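PDB 7LVO: phosphoribosyl-glycinamide (GAR) synthetase, which catalyses the ATP-dependent ligation of glycine to 5-phosphoribosylamine in de novo purine synthesis, as the N-terminal GAR synthetase half of a bifunctional GAR/AIR synthetase. Local coordinates for residues G406-T414 against G425-S434; V253-H261 against P339-L348. All coordinates share one frame; numbering follows the deposited sequence.

Interaction 1 (G406-T414 against G425-S434). With EDO (1,2-ethanediol), chain C.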
loop_
_atom_site.group_PDB
_atom_site.type_symbol
_atom_site.label_atom_id
_atom_site.label_comp_id
_atom_site.label_asym_id
_atom_site.label_seq_id
_atom_site.Cartn_x
_atom_site.Cartn_y
_atom_site.Cartn_z
ATOM N N GLY A 406 2.820 3.547 24.807
ATOM C CA GLY A 406 1.970 3.025 23.754
ATOM C C GLY A 406 2.365 3.430 22.351
ATOM O O GLY A 406 1.513 3.520 21.461
ATOM N N VAL A 407 3.654 3.665 22.137
ATOM C CA VAL A 407 4.183 4.075 20.843
ATOM C C VAL A 407 4.914 2.894 20.220
ATOM O O VAL A 407 5.705 2.221 20.892
ATOM C CB VAL A 407 5.121 5.290 20.973
ATOM C CG1 VAL A 407 5.727 5.635 19.627
ATOM C CG2 VAL A 407 4.368 6.480 21.537
ATOM N N GLU A 408 4.649 2.647 18.940
ATOM C CA GLU A 408 5.347 1.631 18.162
ATOM C C GLU A 408 6.080 2.318 17.019
ATOM O O GLU A 408 5.480 3.105 16.275
ATOM C CB GLU A 408 4.378 0.578 17.612
ATOM C CG GLU A 408 3.712 -0.270 18.692
ATOM C CD GLU A 408 4.713 -1.093 19.483
ATOM O OE1 GLU A 408 5.833 -1.314 18.980
ATOM O OE2 GLU A 408 4.378 -1.513 20.613
ATOM N N VAL A 409 7.368 2.019 16.879
ATOM C CA VAL A 409 8.212 2.600 15.845
ATOM C C VAL A 409 8.447 1.526 14.793
ATOM O O VAL A 409 9.098 0.507 15.060
ATOM C CB VAL A 409 9.536 3.123 16.412
ATOM C CG1 VAL A 409 10.390 3.728 15.297
ATOM C CG2 VAL A 409 9.284 4.123 17.522
ATOM N N PHE A 410 7.951 1.760 13.585
ATOM C CA PHE A 410 8.146 0.857 12.455
ATOM C C PHE A 410 9.137 1.497 11.495
ATOM O O PHE A 410 8.918 2.622 11.030
ATOM C CB PHE A 410 6.815 0.552 11.754
ATOM C CG PHE A 410 5.798 -0.091 12.654
ATOM C CD1 PHE A 410 6.071 -1.303 13.274
ATOM C CD2 PHE A 410 4.565 0.513 12.885
ATOM C CE1 PHE A 410 5.136 -1.903 14.103
ATOM C CE2 PHE A 410 3.627 -0.081 13.706
ATOM C CZ PHE A 410 3.909 -1.291 14.315
ATOM N N HIS A 411 10.218 0.778 11.198
ATOM C CA HIS A 411 11.275 1.306 10.343
ATOM C C HIS A 411 10.940 1.097 8.866
ATOM O O HIS A 411 10.381 0.068 8.475
ATOM C CB HIS A 411 12.612 0.630 10.665
ATOM C CG HIS A 411 13.105 0.865 12.057
ATOM N ND1 HIS A 411 14.448 0.890 12.370
ATOM C CD2 HIS A 411 12.443 1.087 13.219
ATOM C CE1 HIS A 411 14.589 1.115 13.665
ATOM N NE2 HIS A 411 13.389 1.240 14.202
ATOM N N ALA A 412 11.301 2.073 8.046
ATOM C CA ALA A 412 11.208 1.946 6.594
ATOM C C ALA A 412 12.641 1.979 6.029
ATOM O O ALA A 412 13.288 0.949 5.967
ATOM C CB ALA A 412 10.315 3.034 6.008
ATOM N N GLY A 413 13.132 3.177 5.704
ATOM C CA GLY A 413 14.484 3.277 5.169
ATOM C C GLY A 413 15.563 3.345 6.233
ATOM O O GLY A 413 16.132 4.412 6.480
ATOM N N THR A 414 15.834 2.217 6.886
ATOM C CA THR A 414 16.898 2.116 7.873
ATOM C C THR A 414 17.701 0.845 7.613
ATOM O O THR A 414 17.282 -0.040 6.861
ATOM C CB THR A 414 16.358 2.107 9.310
ATOM O OG1 THR A 414 15.615 0.903 9.542
ATOM C CG2 THR A 414 15.470 3.321 9.564
ATOM N N GLY A 425 16.946 5.394 3.289
ATOM C CA GLY A 425 15.918 5.675 2.307
ATOM C C GLY A 425 15.303 7.030 2.573
ATOM O O GLY A 425 15.659 7.723 3.530
ATOM N N GLY A 426 14.368 7.400 1.704
ATOM C CA GLY A 426 13.669 8.663 1.838
ATOM C C GLY A 426 12.810 8.722 3.085
ATOM O O GLY A 426 13.032 9.561 3.966
ATOM N N ARG A 427 11.814 7.838 3.161
ATOM C CA ARG A 427 11.041 7.660 4.380
ATOM C C ARG A 427 11.804 6.718 5.303
ATOM O O ARG A 427 12.011 5.544 4.969
ATOM C CB ARG A 427 9.649 7.116 4.056
ATOM C CG ARG A 427 8.827 8.042 3.168
ATOM C CD ARG A 427 7.381 7.574 3.028
ATOM N NE ARG A 427 7.271 6.352 2.243
ATOM C CZ ARG A 427 6.149 5.671 2.059
ATOM N NH1 ARG A 427 5.003 6.070 2.583
ATOM N NH2 ARG A 427 6.172 4.572 1.319
ATOM N N VAL A 428 12.233 7.230 6.452
ATOM C CA VAL A 428 13.104 6.474 7.345
ATOM C C VAL A 428 12.304 5.567 8.270
ATOM O O VAL A 428 12.576 4.366 8.368
ATOM C CB VAL A 428 14.001 7.442 8.142
ATOM C CG1 VAL A 428 14.977 6.674 9.013
ATOM C CG2 VAL A 428 14.748 8.366 7.194
ATOM N N LEU A 429 11.312 6.116 8.963
ATOM C CA LEU A 429 10.523 5.328 9.896
ATOM C C LEU A 429 9.191 6.035 10.127
ATOM O O LEU A 429 8.944 7.135 9.623
ATOM C CB LEU A 429 11.285 5.101 11.208
ATOM C CG LEU A 429 11.758 6.322 12.009
ATOM C CD1 LEU A 429 10.596 6.988 12.736
ATOM C CD2 LEU A 429 12.846 5.919 12.981
ATOM N N ALA A 430 8.328 5.388 10.899
ATOM C CA ALA A 430 7.023 5.930 11.250
ATOM C C ALA A 430 6.795 5.722 12.739
ATOM O O ALA A 430 6.977 4.613 13.249
ATOM C CB ALA A 430 5.911 5.259 10.437
ATOM N N VAL A 431 6.417 6.789 13.432
ATOM C CA VAL A 431 6.074 6.739 14.849
ATOM C C VAL A 431 4.558 6.637 14.939
ATOM O O VAL A 431 3.844 7.522 14.461
ATOM C CB VAL A 431 6.598 7.969 15.602
ATOM C CG1 VAL A 431 6.338 7.825 17.098
ATOM C CG2 VAL A 431 8.081 8.160 15.335
ATOM N N CYS A 432 4.067 5.557 15.535
ATOM C CA CYS A 432 2.654 5.208 15.470
ATOM C C CYS A 432 2.108 4.958 16.866
ATOM O O CYS A 432 2.846 4.599 17.787
ATOM C CB CYS A 432 2.450 3.964 14.601
ATOM S SG CYS A 432 3.381 3.984 13.041
ATOM N N ALA A 433 0.796 5.148 17.009
ATOM C CA ALA A 433 0.138 4.961 18.292
ATOM C C ALA A 433 -1.366 4.841 18.079
ATOM O O ALA A 433 -1.919 5.330 17.088
ATOM C CB ALA A 433 0.452 6.113 19.255
ATOM N N SER A 434 -2.022 4.182 19.033
ATOM C CA SER A 434 -3.473 4.103 19.085
ATOM C C SER A 434 -3.951 4.608 20.440
ATOM O O SER A 434 -3.203 4.618 21.423
ATOM C CB SER A 434 -3.970 2.672 18.852
ATOM O OG SER A 434 -3.547 1.808 19.890
HETATM C C1 EDO C . 10.525 6.249 0.478
HETATM O O1 EDO C . 11.754 5.713 -0.027
HETATM C C2 EDO C . 9.386 5.968 -0.497
HETATM O O2 EDO C . 9.095 4.565 -0.507
#
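A412 N gives its hydrogen to V428 O, at 2.6 Å the shortest polar bond between 406-414 and 425-434. The donor lies 35° out of the carbonyl plane. The same oxygen also meets a methyl of T414, with CG2 3.3 Å away. One residue on, G413 N bonds to R427 O at 2.7 Å. G413 is the centre of an inverse gamma turn, where the chain leaves the strand.

Further along, E408 pairs with C432 and F410 with A430, each through two backbone hydrogen bonds. V409 with V431 and H411 with L429 are non-hydrogen-bonded pairs. This makes 407-411 the outermost strand, beside 427-435, of a five-stranded antiparallel sheet that also takes in 259-263 and 277-280. Strand 427-435 lies between it and strand 377-384. V428 and L429 both face L383 of that inner strand, which is a classic beta bulge.

The two faces of the pair differ. On one, V407 CG1 presses on V431 CG1 at 3.4 Å, a tight contact. Both methyls stand anti to their own backbone N, and the side chains cross obliquely. V409 CG1 meets L429 CD2 more loosely, at 4.0 Å. Helix 438-449 and I452 pack on this face. C432 and F410 point to the other face. The first torsion of C432 (chi1 -45°) swings SG beside the backbone N, against the edge of the F410 ring, 3.7 Å from CD2. H50 and F54 also pack edge-to-face with F410.

H411 ND1 and T414 OG1 share a hydrogen bond in the plane of the imidazole. The R427 guanidinium bonds to G275 O through NH1, while NH2 makes a weak bond to O2 of an ethanediol, probably from the crystallisation liquor.

Interaction 2 (V253-H261 against P339-L348); sequences VPMPAAQDH and PETQALMLLL
The chain 253-261 leaves strand 252-254, runs extended from M255 to A258 and enters strand 259-263, passing the short helix 340-344 with A258 and E340 CA atoms 6.8 Å apart. No hydrogen bond joins the two segments. The contact is made by side chains.

M255 carries the apolar end. Its CG is anti to the carbonyl carbon (chi1 -52°), and the chain bends at the last torsion (chi3 82°). The methyl thereby comes in among three side chains of 339-348. M255 CE lies 4.0 Å from L344 CB and equally far from M345 CE, methyl against methyl. L348 CD2 is the third neighbour. M255 SD touches L344 CD1. The other branch of L344 turns to the backbone, with CD2 3.4 Å from P256 O. The P256 ring meets L347 through CG and CD1, 4.3 Å apart.

At the other end the contact is more polar. A258 CB rests on E340 CG. The E340 chain then bends at chi2 (95°), which takes the carboxylate across to D260. E340 OE2 lies 3.3 Å from D260 CB, and the two side chains cross at about a right angle. Their carboxylates come close but do not bond: D260 OD2 and E340 OE2 are 4.1 Å apart. E340 OE2 is held by a hydrogen bond with S242 OG. D260 OD1 touches the ring of P339 at CD, 3.4 Å away. A cis peptide bond precedes P339.

Both segments belong to the ATP-grasp region. S242 lies in the predicted ATP site. The side chains of E340 and N333, a predicted magnesium ligand, are about 7 Å apart. The polar end therefore borders the probable nucleotide and metal site of an ATP-grasp ligase.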
loop_
_atom_site.group_PDB
_atom_site.type_symbol
_atom_site.label_atom_id
_atom_site.label_comp_id
_atom_site.label_asym_id
_atom_site.label_seq_id
_atom_site.Cartn_x
_atom_site.Cartn_y
_atom_site.Cartn_z
ATOM N N VAL A 253 -13.460 -8.609 3.563
ATOM C CA VAL A 253 -13.635 -8.018 4.888
ATOM C C VAL A 253 -12.869 -6.701 4.953
ATOM O O VAL A 253 -11.632 -6.707 4.989
ATOM C CB VAL A 253 -13.162 -8.976 5.992
ATOM C CG1 VAL A 253 -13.310 -8.336 7.363
ATOM C CG2 VAL A 253 -13.942 -10.298 5.930
ATOM N N PRO A 254 -13.547 -5.560 4.970
ATOM C CA PRO A 254 -12.819 -4.284 5.012
ATOM C C PRO A 254 -12.232 -4.000 6.383
ATOM O O PRO A 254 -12.747 -4.438 7.412
ATOM C CB PRO A 254 -13.887 -3.239 4.646
ATOM C CG PRO A 254 -15.063 -4.014 4.112
ATOM C CD PRO A 254 -14.998 -5.366 4.779
ATOM N N MET A 255 -11.134 -3.259 6.384
ATOM C CA MET A 255 -10.602 -2.657 7.595
ATOM C C MET A 255 -11.160 -1.251 7.744
ATOM O O MET A 255 -11.726 -0.689 6.801
ATOM C CB MET A 255 -9.080 -2.618 7.536
ATOM C CG MET A 255 -8.417 -3.949 7.211
ATOM S SD MET A 255 -6.616 -3.843 7.348
ATOM C CE MET A 255 -6.394 -4.042 9.101
ATOM N N PRO A 256 -11.027 -0.649 8.926
ATOM C CA PRO A 256 -11.474 0.741 9.093
ATOM C C PRO A 256 -10.841 1.646 8.047
ATOM O O PRO A 256 -9.641 1.565 7.771
ATOM C CB PRO A 256 -11.011 1.096 10.511
ATOM C CG PRO A 256 -10.956 -0.222 11.226
ATOM C CD PRO A 256 -10.516 -1.228 10.187
ATOM N N ALA A 257 -11.663 2.512 7.460
ATOM C CA ALA A 257 -11.183 3.422 6.432
ATOM C C ALA A 257 -10.084 4.316 6.989
ATOM O O ALA A 257 -10.097 4.707 8.156
ATOM C CB ALA A 257 -12.331 4.277 5.892
ATOM N N ALA A 258 -9.119 4.638 6.136
ATOM C CA ALA A 258 -7.974 5.443 6.525
ATOM C C ALA A 258 -7.823 6.625 5.581
ATOM O O ALA A 258 -8.381 6.647 4.484
ATOM C CB ALA A 258 -6.685 4.607 6.530
ATOM N N GLN A 259 -7.065 7.626 6.036
ATOM C CA GLN A 259 -6.683 8.764 5.215
ATOM C C GLN A 259 -5.173 8.944 5.309
ATOM O O GLN A 259 -4.594 8.832 6.393
ATOM C CB GLN A 259 -7.388 10.048 5.652
ATOM C CG GLN A 259 -8.830 10.145 5.184
ATOM C CD GLN A 259 -9.425 11.523 5.425
ATOM O OE1 GLN A 259 -9.895 11.827 6.522
ATOM N NE2 GLN A 259 -9.398 12.366 4.399
ATOM N N ASP A 260 -4.545 9.232 4.172
ATOM C CA ASP A 260 -3.105 9.401 4.074
ATOM C C ASP A 260 -2.771 10.827 3.662
ATOM O O ASP A 260 -3.582 11.525 3.048
ATOM C CB ASP A 260 -2.514 8.401 3.068
ATOM C CG ASP A 260 -1.015 8.545 2.905
ATOM O OD1 ASP A 260 -0.307 8.655 3.931
ATOM O OD2 ASP A 260 -0.541 8.543 1.750
ATOM N N HIS A 261 -1.564 11.259 4.026
ATOM C CA HIS A 261 -1.050 12.585 3.680
ATOM C C HIS A 261 0.028 12.407 2.611
ATOM O O HIS A 261 1.181 12.103 2.925
ATOM C CB HIS A 261 -0.493 13.294 4.910
ATOM C CG HIS A 261 -1.531 13.668 5.915
ATOM N ND1 HIS A 261 -2.113 14.916 5.954
ATOM C CD2 HIS A 261 -2.095 12.959 6.919
ATOM C CE1 HIS A 261 -2.987 14.961 6.941
ATOM N NE2 HIS A 261 -2.998 13.786 7.541
ATOM N N PRO A 339 1.959 4.566 4.474
ATOM C CA PRO A 339 1.989 4.061 5.850
ATOM C C PRO A 339 0.632 3.704 6.462
ATOM O O PRO A 339 0.515 3.706 7.681
ATOM C CB PRO A 339 2.609 5.238 6.616
ATOM C CG PRO A 339 2.017 6.438 5.903
ATOM C CD PRO A 339 1.882 6.041 4.438
ATOM N N GLU A 340 -0.362 3.377 5.635
ATOM C CA GLU A 340 -1.670 3.012 6.182
ATOM C C GLU A 340 -1.571 1.762 7.052
ATOM O O GLU A 340 -2.263 1.645 8.070
ATOM C CB GLU A 340 -2.676 2.785 5.049
ATOM C CG GLU A 340 -3.155 4.040 4.358
ATOM C CD GLU A 340 -2.363 4.363 3.115
ATOM O OE1 GLU A 340 -1.301 3.740 2.908
ATOM O OE2 GLU A 340 -2.803 5.234 2.345
ATOM N N THR A 341 -0.724 0.809 6.657
ATOM C CA THR A 341 -0.618 -0.441 7.401
ATOM C C THR A 341 -0.084 -0.208 8.804
ATOM O O THR A 341 -0.576 -0.807 9.771
ATOM C CB THR A 341 0.278 -1.423 6.647
ATOM O OG1 THR A 341 -0.300 -1.710 5.370
ATOM C CG2 THR A 341 0.449 -2.723 7.425
ATOM N N GLN A 342 0.921 0.666 8.941
ATOM C CA GLN A 342 1.507 0.903 10.260
ATOM C C GLN A 342 0.465 1.363 11.269
ATOM O O GLN A 342 0.561 1.036 12.458
ATOM C CB GLN A 342 2.626 1.939 10.164
ATOM C CG GLN A 342 3.857 1.463 9.382
ATOM C CD GLN A 342 3.781 1.781 7.898
ATOM O OE1 GLN A 342 2.831 1.395 7.206
ATOM N NE2 GLN A 342 4.786 2.492 7.400
ATOM N N ALA A 343 -0.538 2.117 10.821
ATOM C CA ALA A 343 -1.590 2.551 11.735
ATOM C C ALA A 343 -2.664 1.482 11.909
ATOM O O ALA A 343 -3.119 1.244 13.030
ATOM C CB ALA A 343 -2.216 3.852 11.237
ATOM N N LEU A 344 -3.056 0.819 10.816
ATOM C CA LEU A 344 -4.155 -0.143 10.881
ATOM C C LEU A 344 -3.780 -1.370 11.705
ATOM O O LEU A 344 -4.630 -1.939 12.402
ATOM C CB LEU A 344 -4.573 -0.554 9.480
ATOM C CG LEU A 344 -5.319 0.493 8.653
ATOM C CD1 LEU A 344 -5.429 0.075 7.187
ATOM C CD2 LEU A 344 -6.692 0.754 9.235
ATOM N N MET A 345 -2.518 -1.801 11.627
ATOM C CA MET A 345 -2.081 -2.945 12.417
ATOM C C MET A 345 -2.308 -2.703 13.906
ATOM O O MET A 345 -2.502 -3.655 14.672
ATOM C CB MET A 345 -0.609 -3.243 12.157
ATOM C CG MET A 345 -0.306 -3.815 10.768
ATOM S SD MET A 345 -1.089 -5.409 10.456
ATOM C CE MET A 345 -2.537 -4.911 9.539
ATOM N N LEU A 346 -2.275 -1.443 14.336
ATOM C CA LEU A 346 -2.507 -1.114 15.738
ATOM C C LEU A 346 -3.982 -1.124 16.118
ATOM O O LEU A 346 -4.293 -0.955 17.299
ATOM C CB LEU A 346 -1.902 0.249 16.060
ATOM C CG LEU A 346 -0.412 0.267 16.366
ATOM C CD1 LEU A 346 0.379 -0.531 15.348
ATOM C CD2 LEU A 346 0.095 1.698 16.439
ATOM N N LEU A 347 -4.887 -1.314 15.161
ATOM C CA LEU A 347 -6.315 -1.389 15.445
ATOM C C LEU A 347 -6.845 -2.817 15.437
ATOM O O LEU A 347 -8.023 -3.027 15.741
ATOM C CB LEU A 347 -7.108 -0.544 14.443
ATOM C CG LEU A 347 -6.920 0.969 14.535
ATOM C CD1 LEU A 347 -7.783 1.673 13.490
ATOM C CD2 LEU A 347 -7.244 1.489 15.921
ATOM N N LEU A 348 -6.016 -3.801 15.095
ATOM C CA LEU A 348 -6.426 -5.195 15.206
ATOM C C LEU A 348 -6.544 -5.571 16.677
ATOM O O LEU A 348 -5.590 -5.415 17.437
ATOM C CB LEU A 348 -5.424 -6.096 14.498
ATOM C CG LEU A 348 -5.412 -6.051 12.969
ATOM C CD1 LEU A 348 -4.213 -6.822 12.419
ATOM C CD2 LEU A 348 -6.701 -6.611 12.408
#

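Interaction 1 is a strand pair at the edge of a sheet and is partly buried. Interaction 2 is buried and joins a loop and strand to a short helix. Backbone hydrogen bonds hold the first, whereas the second has none between its segments and relies on apolar side chains, with two acidic groups at one end. Both reach the same five-stranded sheet, whose outermost strands are 407-411 and 259-263. The two contacts also touch directly. F410 CE2 packs on Q342 O, and C432 SG on Q342 CB, so residues 339-348 link the ATP-grasp region to the C-domain region.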